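Long-range contact in hypothetical protein, IPT/TIG domain protein (Bacteroides ovatus, PDB 4HW6), which is of unknown function but probably serves as an auxiliary carbohydrate-binding protein in nutrient uptake, built from an IPT/TIG domain and a six-bladed beta-propeller: residues Val127-Phe138 with Arg165-Ile176. Numbering follows the deposited sequence.
Sequences VLAGPFDDCGAF and RHVDFVNQYVDI
G130 and V174 form an antiparallel hydrogen-bonded pair: V174 N reaches G130 O at 2.7 Å, nearly straight at 175°, and G130 N returns a longer bond to V174 O. Two residues on, F132 N donates to Q172 O, 3.0 Å away.

R165 carries the polar contact between side chain and backbone. Bent at chi2 and chi3, its chain brings NH2 to L128 O at 2.8 Å and, less closely, to V174 O, which G130 N meets from the opposite face of the carbonyl plane. NE binds D175 O, while NH1 donates to a water that also joins L128 N, C135 O and A137 O. A leucine here would probably deprive L128 O and the water of their guanidinium donor and leave the stretch around L128 less firmly tied to the strand.

In the propeller, the short strand 130-131 edges a blade sheet and pairs antiparallel with 173-177, whose hairpin partner is 164-168; their turn holds a G1 beta bulge at Q172 and Y173.

The F132 ring lies with one face over Q172 CA, a CH-pi contact of 3.6 Å to the ring centroid, and turns its edge to the face of F169, planes at 88°. F138 CE1 sits over one guanidinium face of R165, I176 CG1 over the other. The Y173 ring lays a face against the G130 backbone, with CE1 3.4 Å from G130 C.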
loop_
_atom_site.group_PDB
_atom_site.type_symbol
_atom_site.label_atom_id
_atom_site.label_comp_id
_atom_site.label_asym_id
_atom_site.label_seq_id
_atom_site.Cartn_x
_atom_site.Cartn_y
_atom_site.Cartn_z
ATOM N N VAL A 127 8.561 6.314 22.109
ATOM C CA VAL A 127 9.251 5.645 21.031
ATOM C C VAL A 127 9.945 4.386 21.582
ATOM O O VAL A 127 10.838 4.466 22.421
ATOM C CB VAL A 127 10.240 6.580 20.323
ATOM C CG1 VAL A 127 11.103 5.815 19.330
ATOM C CG2 VAL A 127 9.500 7.732 19.645
ATOM N N LEU A 128 9.504 3.223 21.120
ATOM C CA LEU A 128 10.059 1.947 21.552
ATOM C C LEU A 128 9.748 0.822 20.584
ATOM O O LEU A 128 8.761 0.871 19.842
ATOM C CB LEU A 128 9.531 1.524 22.912
ATOM C CG LEU A 128 8.043 1.173 23.048
ATOM C CD1 LEU A 128 7.808 0.240 24.225
ATOM C CD2 LEU A 128 7.233 2.426 23.241
ATOM N N ALA A 129 10.622 -0.185 20.613
ATOM C CA ALA A 129 10.366 -1.459 19.960
ATOM C C ALA A 129 9.336 -2.206 20.806
ATOM O O ALA A 129 9.410 -2.222 22.036
ATOM C CB ALA A 129 11.647 -2.277 19.866
ATOM N N GLY A 130 8.374 -2.817 20.142
ATOM C CA GLY A 130 7.410 -3.640 20.820
ATOM C C GLY A 130 6.439 -4.352 19.884
ATOM O O GLY A 130 6.491 -4.173 18.666
ATOM N N PRO A 131 5.533 -5.136 20.475
ATOM C CA PRO A 131 4.437 -5.793 19.767
ATOM C C PRO A 131 3.583 -4.803 19.012
ATOM O O PRO A 131 3.513 -3.633 19.396
ATOM C CB PRO A 131 3.604 -6.429 20.895
ATOM C CG PRO A 131 4.527 -6.546 22.055
ATOM C CD PRO A 131 5.508 -5.416 21.922
ATOM N N PHE A 132 2.901 -5.281 17.971
ATOM C CA PHE A 132 1.969 -4.459 17.200
ATOM C C PHE A 132 1.029 -3.644 18.104
ATOM O O PHE A 132 0.772 -2.473 17.836
ATOM C CB PHE A 132 1.106 -5.340 16.268
ATOM C CG PHE A 132 1.756 -5.708 14.951
ATOM C CD1 PHE A 132 3.124 -5.554 14.721
ATOM C CD2 PHE A 132 0.975 -6.231 13.930
ATOM C CE1 PHE A 132 3.680 -5.900 13.500
ATOM C CE2 PHE A 132 1.535 -6.570 12.720
ATOM C CZ PHE A 132 2.886 -6.410 12.505
ATOM N N ASP A 133 0.509 -4.287 19.139
ATOM C CA ASP A 133 -0.430 -3.654 20.075
ATOM C C ASP A 133 0.190 -2.694 21.108
ATOM O O ASP A 133 -0.548 -2.019 21.823
ATOM C CB ASP A 133 -1.225 -4.730 20.812
ATOM C CG ASP A 133 -2.451 -4.165 21.521
ATOM O OD1 ASP A 133 -3.222 -3.426 20.868
ATOM O OD2 ASP A 133 -2.616 -4.445 22.727
ATOM N N ASP A 134 1.517 -2.621 21.181
ATOM C CA ASP A 134 2.200 -1.917 22.281
ATOM C C ASP A 134 3.624 -1.519 21.846
ATOM O O ASP A 134 4.638 -2.018 22.360
ATOM C CB ASP A 134 2.221 -2.822 23.515
ATOM C CG ASP A 134 2.353 -2.050 24.827
ATOM O OD1 ASP A 134 2.633 -0.840 24.817
ATOM O OD2 ASP A 134 2.194 -2.680 25.887
ATOM N N CYS A 135 3.691 -0.636 20.870
ATOM C CA CYS A 135 4.969 -0.245 20.278
ATOM C C CYS A 135 5.011 1.276 20.145
ATOM O O CYS A 135 5.588 1.800 19.193
ATOM C CB CYS A 135 5.150 -0.894 18.904
ATOM S SG CYS A 135 3.855 -0.490 17.694
ATOM N N GLY A 136 4.382 1.973 21.093
ATOM C CA GLY A 136 4.395 3.437 21.072
ATOM C C GLY A 136 3.817 4.004 19.799
ATOM O O GLY A 136 2.860 3.439 19.252
ATOM N N ALA A 137 4.410 5.107 19.324
ATOM C CA ALA A 137 4.126 5.672 18.025
ATOM C C ALA A 137 5.431 6.108 17.349
ATOM O O ALA A 137 6.534 5.943 17.906
ATOM C CB ALA A 137 3.102 6.828 18.123
ATOM N N PHE A 138 5.306 6.647 16.147
ATOM C CA PHE A 138 6.443 6.775 15.238
ATOM C C PHE A 138 6.822 8.220 14.931
ATOM O O PHE A 138 5.977 9.009 14.500
ATOM C CB PHE A 138 6.122 6.000 13.965
ATOM C CG PHE A 138 5.658 4.605 14.255
ATOM C CD1 PHE A 138 6.475 3.749 14.982
ATOM C CD2 PHE A 138 4.397 4.177 13.890
ATOM C CE1 PHE A 138 6.053 2.472 15.296
ATOM C CE2 PHE A 138 3.976 2.901 14.192
ATOM C CZ PHE A 138 4.799 2.050 14.918
ATOM N N ARG A 165 12.640 1.704 11.284
ATOM C CA ARG A 165 11.760 0.691 11.892
ATOM C C ARG A 165 11.571 -0.532 11.003
ATOM O O ARG A 165 11.721 -0.462 9.772
ATOM C CB ARG A 165 10.383 1.288 12.229
ATOM C CG ARG A 165 10.418 2.555 13.086
ATOM C CD ARG A 165 11.071 2.348 14.434
ATOM N NE ARG A 165 10.381 1.363 15.270
ATOM C CZ ARG A 165 9.653 1.644 16.361
ATOM N NH1 ARG A 165 9.467 2.898 16.773
ATOM N NH2 ARG A 165 9.076 0.657 17.034
ATOM N N HIS A 166 11.234 -1.634 11.656
ATOM C CA HIS A 166 11.012 -2.931 10.984
ATOM C C HIS A 166 9.717 -3.541 11.504
ATOM O O HIS A 166 9.636 -3.922 12.673
ATOM C CB HIS A 166 12.176 -3.845 11.269
ATOM C CG HIS A 166 11.960 -5.268 10.861
ATOM N ND1 HIS A 166 12.583 -6.316 11.503
ATOM C CD2 HIS A 166 11.196 -5.822 9.890
ATOM C CE1 HIS A 166 12.214 -7.458 10.941
ATOM N NE2 HIS A 166 11.366 -7.190 9.963
ATOM N N VAL A 167 8.738 -3.638 10.620
ATOM C CA VAL A 167 7.482 -4.275 10.916
ATOM C C VAL A 167 7.616 -5.749 10.520
ATOM O O VAL A 167 7.778 -6.068 9.341
ATOM C CB VAL A 167 6.310 -3.619 10.167
ATOM C CG1 VAL A 167 5.021 -4.339 10.482
ATOM C CG2 VAL A 167 6.183 -2.124 10.507
ATOM N N ASP A 168 7.547 -6.622 11.518
ATOM C CA ASP A 168 7.692 -8.077 11.378
ATOM C C ASP A 168 6.316 -8.709 11.540
ATOM O O ASP A 168 5.808 -8.848 12.654
ATOM C CB ASP A 168 8.663 -8.559 12.455
ATOM C CG ASP A 168 8.872 -10.067 12.480
ATOM O OD1 ASP A 168 8.124 -10.844 11.848
ATOM O OD2 ASP A 168 9.791 -10.476 13.204
ATOM N N PHE A 169 5.707 -9.116 10.434
ATOM C CA PHE A 169 4.331 -9.627 10.478
ATOM C C PHE A 169 4.221 -11.007 11.124
ATOM O O PHE A 169 3.206 -11.326 11.748
ATOM C CB PHE A 169 3.717 -9.639 9.071
ATOM C CG PHE A 169 3.339 -8.280 8.551
ATOM C CD1 PHE A 169 4.283 -7.455 7.955
ATOM C CD2 PHE A 169 2.036 -7.815 8.646
ATOM C CE1 PHE A 169 3.954 -6.204 7.462
ATOM C CE2 PHE A 169 1.695 -6.569 8.134
ATOM C CZ PHE A 169 2.651 -5.749 7.550
ATOM N N VAL A 170 5.258 -11.838 10.970
ATOM C CA VAL A 170 5.225 -13.203 11.501
ATOM C C VAL A 170 5.187 -13.130 13.031
ATOM O O VAL A 170 4.399 -13.818 13.672
ATOM C CB VAL A 170 6.439 -14.033 11.024
ATOM C CG1 VAL A 170 6.597 -15.338 11.813
ATOM C CG2 VAL A 170 6.317 -14.317 9.529
ATOM N N ASN A 171 6.032 -12.277 13.603
ATOM C CA ASN A 171 6.095 -12.119 15.058
ATOM C C ASN A 171 5.225 -10.977 15.601
ATOM O O ASN A 171 5.165 -10.773 16.815
ATOM C CB ASN A 171 7.542 -11.944 15.479
ATOM C CG ASN A 171 8.364 -13.154 15.142
ATOM O OD1 ASN A 171 8.009 -14.245 15.544
ATOM N ND2 ASN A 171 9.416 -12.982 14.335
ATOM N N GLN A 172 4.552 -10.260 14.703
ATOM C CA GLN A 172 3.688 -9.149 15.084
ATOM C C GLN A 172 4.454 -8.198 16.016
ATOM O O GLN A 172 4.026 -7.901 17.126
ATOM C CB GLN A 172 2.409 -9.682 15.725
ATOM C CG GLN A 172 1.634 -10.634 14.824
ATOM C CD GLN A 172 0.728 -9.898 13.860
ATOM O OE1 GLN A 172 -0.241 -9.269 14.280
ATOM N NE2 GLN A 172 1.022 -9.989 12.559
ATOM N N TYR A 173 5.600 -7.725 15.526
ATOM C CA TYR A 173 6.522 -6.907 16.315
ATOM C C TYR A 173 7.051 -5.773 15.458
ATOM O O TYR A 173 7.275 -5.962 14.266
ATOM C CB TYR A 173 7.679 -7.777 16.790
ATOM C CG TYR A 173 8.495 -7.159 17.903
ATOM C CD1 TYR A 173 8.105 -7.310 19.225
ATOM C CD2 TYR A 173 9.669 -6.437 17.636
ATOM C CE1 TYR A 173 8.855 -6.769 20.267
ATOM C CE2 TYR A 173 10.421 -5.897 18.680
ATOM C CZ TYR A 173 10.001 -6.061 19.980
ATOM O OH TYR A 173 10.721 -5.511 21.015
ATOM N N VAL A 174 7.221 -4.594 16.056
ATOM C CA VAL A 174 7.800 -3.444 15.356
ATOM C C VAL A 174 9.109 -3.070 16.032
ATOM O O VAL A 174 9.109 -2.443 17.079
ATOM C CB VAL A 174 6.887 -2.198 15.306
ATOM C CG1 VAL A 174 7.504 -1.141 14.381
ATOM C CG2 VAL A 174 5.472 -2.562 14.826
ATOM N N ASP A 175 10.221 -3.462 15.411
ATOM C CA ASP A 175 11.535 -3.247 15.984
ATOM C C ASP A 175 12.098 -1.901 15.554
ATOM O O ASP A 175 11.593 -1.240 14.651
ATOM C CB ASP A 175 12.488 -4.360 15.536
ATOM C CG ASP A 175 13.581 -4.663 16.554
ATOM O OD1 ASP A 175 13.687 -3.994 17.610
ATOM O OD2 ASP A 175 14.347 -5.608 16.283
ATOM N N ILE A 176 13.140 -1.497 16.251
ATOM C CA ILE A 176 14.001 -0.373 15.863
ATOM C C ILE A 176 15.324 -0.957 15.395
ATOM O O ILE A 176 15.975 -1.732 16.123
ATOM C CB ILE A 176 14.289 0.559 17.053
ATOM C CG1 ILE A 176 12.983 1.215 17.527
ATOM C CG2 ILE A 176 15.339 1.630 16.653
ATOM C CD1 ILE A 176 13.101 2.004 18.816
HETATM O O HOH W 1 7.571 3.572 18.804
#